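PDB 3R2T: superantigen-like protein SSL8 from Staphylococcus aureus, which is of unknown function but, as a member of the staphylococcal and streptococcal toxin family, probably acts outside the cell on host components. Local coordinates for residues I175-D186 with L227-S238. Numbering follows the deposited sequence. Where two conformers were deposited one is given.
With SO4 (sulfate ion), chain D.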
loop_
_atom_site.group_PDB
_atom_site.type_symbol
_atom_site.label_atom_id
_atom_site.label_comp_id
_atom_site.label_asym_id
_atom_site.label_seq_id
_atom_site.Cartn_x
_atom_site.Cartn_y
_atom_site.Cartn_z
ATOM N N ILE A 175 23.676 -15.789 9.870
ATOM C CA ILE A 175 23.280 -15.053 8.703
ATOM C C ILE A 175 23.834 -15.824 7.524
ATOM O O ILE A 175 25.027 -16.063 7.429
ATOM C CB ILE A 175 23.833 -13.621 8.762
ATOM C CG1 ILE A 175 23.333 -12.934 10.051
ATOM C CG2 ILE A 175 23.443 -12.836 7.492
ATOM C CD1 ILE A 175 24.012 -11.635 10.363
ATOM N N GLN A 176 22.936 -16.253 6.654
ATOM C CA GLN A 176 23.301 -17.009 5.453
ATOM C C GLN A 176 23.792 -16.159 4.262
ATOM O O GLN A 176 24.607 -16.619 3.447
ATOM C CB GLN A 176 22.146 -17.940 5.022
ATOM C CG GLN A 176 20.661 -17.582 5.446
ATOM C CD GLN A 176 20.187 -16.134 5.207
ATOM O OE1 GLN A 176 20.849 -15.157 5.617
ATOM N NE2 GLN A 176 18.989 -15.996 4.605
ATOM N N LYS A 177 23.334 -14.920 4.189
ATOM C CA LYS A 177 23.665 -14.041 3.084
ATOM C C LYS A 177 24.826 -13.073 3.330
ATOM O O LYS A 177 24.983 -12.559 4.430
ATOM C CB LYS A 177 22.427 -13.218 2.738
ATOM C CG LYS A 177 21.218 -14.050 2.312
ATOM C CD LYS A 177 19.982 -13.139 2.152
ATOM C CE LYS A 177 19.893 -12.460 0.817
ATOM N NZ LYS A 177 21.124 -11.942 0.183
ATOM N N GLU A 178 25.604 -12.824 2.278
ATOM C CA GLU A 178 26.731 -11.874 2.304
ATOM C C GLU A 178 26.176 -10.459 2.429
ATOM O O GLU A 178 26.730 -9.592 3.138
ATOM C CB GLU A 178 27.528 -11.983 1.016
ATOM C CG GLU A 178 28.128 -13.370 0.830
ATOM C CD GLU A 178 28.624 -13.655 -0.584
ATOM O OE1 GLU A 178 29.125 -14.782 -0.791
ATOM O OE2 GLU A 178 28.501 -12.783 -1.479
ATOM N N GLU A 179 25.067 -10.239 1.729
ATOM C CA GLU A 179 24.370 -8.975 1.761
ATOM C C GLU A 179 22.979 -9.287 2.331
ATOM O O GLU A 179 22.216 -10.047 1.735
ATOM C CB GLU A 179 24.273 -8.394 0.349
ATOM C CG GLU A 179 23.637 -6.997 0.312
ATOM C CD GLU A 179 23.525 -6.395 -1.108
ATOM O OE1 GLU A 179 22.524 -6.684 -1.809
ATOM O OE2 GLU A 179 24.419 -5.587 -1.478
ATOM N N VAL A 180 22.650 -8.698 3.468
ATOM C CA VAL A 180 21.388 -8.948 4.117
ATOM C C VAL A 180 20.633 -7.628 4.395
ATOM O O VAL A 180 21.223 -6.631 4.820
ATOM C CB VAL A 180 21.633 -9.732 5.418
ATOM C CG1 VAL A 180 22.342 -8.877 6.410
ATOM C CG2 VAL A 180 20.327 -10.286 6.000
ATOM N N SER A 181 19.324 -7.619 4.134
ATOM C CA SER A 181 18.522 -6.417 4.358
ATOM C C SER A 181 18.267 -6.258 5.846
ATOM O O SER A 181 18.224 -7.231 6.577
ATOM C CB SER A 181 17.175 -6.502 3.608
ATOM O OG SER A 181 16.329 -7.539 4.138
ATOM N N LEU A 182 18.108 -5.013 6.286
ATOM C CA LEU A 182 17.807 -4.720 7.658
ATOM C C LEU A 182 16.423 -5.303 7.975
ATOM O O LEU A 182 16.152 -5.684 9.092
ATOM C CB LEU A 182 17.787 -3.222 7.847
ATOM C CG LEU A 182 17.598 -2.645 9.238
ATOM C CD1 LEU A 182 18.780 -3.064 10.154
ATOM C CD2 LEU A 182 17.466 -1.101 9.133
ATOM N N LYS A 183 15.566 -5.350 6.960
ATOM C CA LYS A 183 14.243 -5.916 7.070
ATOM C C LYS A 183 14.331 -7.349 7.570
ATOM O O LYS A 183 13.634 -7.730 8.539
ATOM C CB LYS A 183 13.562 -5.877 5.697
ATOM C CG LYS A 183 12.209 -6.548 5.619
ATOM C CD LYS A 183 11.766 -6.674 4.183
ATOM C CE LYS A 183 10.369 -7.258 4.090
ATOM N NZ LYS A 183 9.399 -6.286 4.662
ATOM N N GLU A 184 15.193 -8.146 6.924
ATOM C CA GLU A 184 15.347 -9.569 7.300
ATOM C C GLU A 184 15.906 -9.731 8.722
ATOM O O GLU A 184 15.398 -10.531 9.499
ATOM C CB GLU A 184 16.174 -10.357 6.250
ATOM C CG GLU A 184 16.541 -11.771 6.681
ATOM C CD GLU A 184 17.098 -12.667 5.564
ATOM O OE1 GLU A 184 17.278 -12.217 4.396
ATOM O OE2 GLU A 184 17.352 -13.854 5.875
ATOM N N LEU A 185 16.933 -8.956 9.058
ATOM C CA LEU A 185 17.526 -9.026 10.399
ATOM C C LEU A 185 16.500 -8.626 11.442
ATOM O O LEU A 185 16.327 -9.308 12.425
ATOM C CB LEU A 185 18.729 -8.107 10.502
ATOM C CG LEU A 185 19.921 -8.479 9.636
ATOM C CD1 LEU A 185 21.052 -7.485 9.846
ATOM C CD2 LEU A 185 20.399 -9.880 9.952
ATOM N N ASP A 186 15.817 -7.511 11.202
ATOM C CA ASP A 186 14.778 -7.007 12.098
ATOM C C ASP A 186 13.692 -8.030 12.391
ATOM O O ASP A 186 13.316 -8.230 13.544
ATOM C CB ASP A 186 14.107 -5.797 11.460
ATOM C CG ASP A 186 12.877 -5.304 12.259
ATOM O OD1 ASP A 186 11.764 -5.346 11.696
ATOM O OD2 ASP A 186 13.010 -4.915 13.441
ATOM N N LEU A 227 9.410 -1.810 12.053
ATOM C CA LEU A 227 10.523 -1.143 11.390
ATOM C C LEU A 227 9.971 -0.185 10.319
ATOM O O LEU A 227 9.094 -0.574 9.550
ATOM C CB LEU A 227 11.392 -2.188 10.694
ATOM C CG LEU A 227 12.600 -1.660 9.914
ATOM C CD1 LEU A 227 13.602 -0.898 10.830
ATOM C CD2 LEU A 227 13.283 -2.814 9.204
ATOM N N ASP A 228 10.484 1.051 10.283
ATOM C CA ASP A 228 10.071 2.058 9.293
ATOM C C ASP A 228 10.118 1.481 7.882
ATOM O O ASP A 228 11.146 0.930 7.471
ATOM C CB ASP A 228 11.003 3.278 9.302
ATOM C CG ASP A 228 10.970 4.058 10.605
ATOM O OD1 ASP A 228 10.283 3.634 11.555
ATOM O OD2 ASP A 228 11.646 5.116 10.669
ATOM N N PHE A 229 9.019 1.620 7.139
ATOM C CA PHE A 229 8.953 1.106 5.760
ATOM C C PHE A 229 10.112 1.592 4.871
ATOM O O PHE A 229 10.607 0.845 4.031
ATOM C CB PHE A 229 7.596 1.393 5.089
ATOM C CG PHE A 229 6.427 0.660 5.729
ATOM C CD1 PHE A 229 6.331 -0.729 5.652
ATOM C CD2 PHE A 229 5.441 1.344 6.385
ATOM C CE1 PHE A 229 5.273 -1.402 6.230
ATOM C CE2 PHE A 229 4.368 0.674 6.971
ATOM C CZ PHE A 229 4.282 -0.703 6.884
ATOM N N GLU A 230 10.553 2.823 5.074
ATOM C CA GLU A 230 11.650 3.393 4.283
ATOM C C GLU A 230 13.037 2.871 4.675
ATOM O O GLU A 230 14.023 3.214 4.030
ATOM C CB GLU A 230 11.602 4.912 4.344
ATOM C CG GLU A 230 10.347 5.491 3.691
ATOM C CD GLU A 230 10.180 6.990 3.898
ATOM O OE1 GLU A 230 10.835 7.565 4.802
ATOM O OE2 GLU A 230 9.371 7.590 3.164
ATOM N N ARG A 231 13.116 2.038 5.717
ATOM C CA ARG A 231 14.394 1.451 6.136
ATOM C C ARG A 231 14.549 0.005 5.677
ATOM O O ARG A 231 15.652 -0.575 5.740
ATOM C CB ARG A 231 14.540 1.489 7.649
ATOM C CG ARG A 231 14.581 2.874 8.215
ATOM C CD ARG A 231 14.662 2.813 9.749
ATOM N NE ARG A 231 15.988 2.408 10.193
ATOM C CZ ARG A 231 16.321 2.162 11.457
ATOM N NH1 ARG A 231 15.413 2.239 12.435
ATOM N NH2 ARG A 231 17.573 1.823 11.740
ATOM N N MET A 232 13.458 -0.574 5.193
ATOM C CA MET A 232 13.461 -1.973 4.798
ATOM C C MET A 232 14.292 -2.288 3.556
ATOM O O MET A 232 14.492 -3.460 3.227
ATOM C CB MET A 232 12.035 -2.449 4.639
ATOM C CG MET A 232 11.287 -2.505 5.954
ATOM S SD MET A 232 9.575 -2.947 5.661
ATOM C CE MET A 232 8.990 -3.127 7.372
ATOM N N ALA A 233 14.766 -1.255 2.866
ATOM C CA ALA A 233 15.608 -1.447 1.703
ATOM C C ALA A 233 17.087 -1.317 2.065
ATOM O O ALA A 233 17.917 -1.559 1.209
ATOM C CB ALA A 233 15.253 -0.454 0.593
ATOM N N ASP A 234 17.419 -0.939 3.308
ATOM C CA ASP A 234 18.837 -0.802 3.718
ATOM C C ASP A 234 19.496 -2.171 3.732
ATOM O O ASP A 234 18.931 -3.125 4.241
ATOM C CB ASP A 234 18.995 -0.160 5.098
ATOM C CG ASP A 234 18.638 1.318 5.117
ATOM O OD1 ASP A 234 18.039 1.841 4.148
ATOM O OD2 ASP A 234 18.963 1.973 6.134
ATOM N N VAL A 235 20.703 -2.254 3.183
ATOM C CA VAL A 235 21.404 -3.516 3.077
ATOM C C VAL A 235 22.708 -3.434 3.833
ATOM O O VAL A 235 23.396 -2.415 3.800
ATOM C CB VAL A 235 21.660 -3.895 1.587
ATOM C CG1 VAL A 235 20.331 -3.949 0.814
ATOM C CG2 VAL A 235 22.628 -2.888 0.896
ATOM N N ILE A 236 23.040 -4.533 4.504
ATOM C CA ILE A 236 24.233 -4.648 5.319
ATOM C C ILE A 236 25.147 -5.808 4.889
ATOM O O ILE A 236 24.675 -6.925 4.592
ATOM C CB ILE A 236 23.791 -4.898 6.771
ATOM C CG1 ILE A 236 22.835 -3.785 7.229
ATOM C CG2 ILE A 236 24.973 -4.978 7.693
ATOM C CD1 ILE A 236 22.220 -4.059 8.598
ATOM N N ASN A 237 26.448 -5.535 4.852
ATOM C CA ASN A 237 27.475 -6.542 4.543
ATOM C C ASN A 237 27.666 -7.405 5.802
ATOM O O ASN A 237 28.307 -6.984 6.758
ATOM C CB ASN A 237 28.783 -5.839 4.141
ATOM C CG ASN A 237 29.920 -6.799 3.898
ATOM O OD1 ASN A 237 29.825 -7.975 4.222
ATOM N ND2 ASN A 237 31.020 -6.294 3.331
ATOM N N SER A 238 27.095 -8.611 5.795
ATOM C CA SER A 238 27.132 -9.498 6.955
ATOM C C SER A 238 28.532 -9.784 7.500
ATOM O O SER A 238 28.693 -9.967 8.694
ATOM C CB SER A 238 26.391 -10.815 6.673
ATOM O OG SER A 238 27.004 -11.537 5.629
HETATM S S SO4 D . 7.674 5.109 7.062
HETATM O O1 SO4 D . 6.813 5.081 5.878
HETATM O O2 SO4 D . 9.067 5.025 6.600
HETATM O O3 SO4 D . 7.521 6.366 7.792
HETATM O O4 SO4 D . 7.328 3.983 7.931
#
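Val180 and Ile236 face each other as the hydrogen-bonded pair of a short antiparallel ladder between strands 179-181 and 235-237. Val180 N donates almost straight to Ile236 O (2.9 Å, 174°), and Ile236 N returns the bond to Val180 O. The ladder runs on in both directions: Leu182 N, in the first turn of the helix, reaches Asp234 O, and Ser238 N reaches Glu178 O. Ser238 adds a side-chain bond, its small hydroxyl OG donating to Lys177 O at 2.6 Å; chi1 of 63° sets OG between its own N and carbonyl carbon, while CB rests on Ile175 CG2.

Val180 and Ile236 point to one face of the ladder, where helix leucines close over Ile236, branched apolar side chains suiting this buried place. Ile236 CD1 touches Leu182 CD1 (3.9 Å) and Leu185 CD1 (3.8 Å). With CG anti to the backbone N (chi1 -175°), Leu182 also sends CD2 to Leu227 CD1 and to Arg231 NH2, which Glu220 O holds. Leu227 slides past buried Asp186, whose carboxylate is satisfied by Tyr67 OH and a salt bridge to Arg190.

On the other face, the extended Glu179 lays CG against Val235 CB (3.9 Å), and its carboxylate bonds Lys141 N. Beyond the ladder, the aliphatic part of Lys183 packs across Met232 CB and CG.

Ser181 ends its strand and caps helix 182-197, a role suited to serine: OG accepts from Glu184 N. This two-stranded ladder belongs to the beta-grasp domain of the toxin family, where it leads into the helix packed on the mixed sheet through Ile211 and Ile221, and adjoins strand 133-141 of the OB-fold domain.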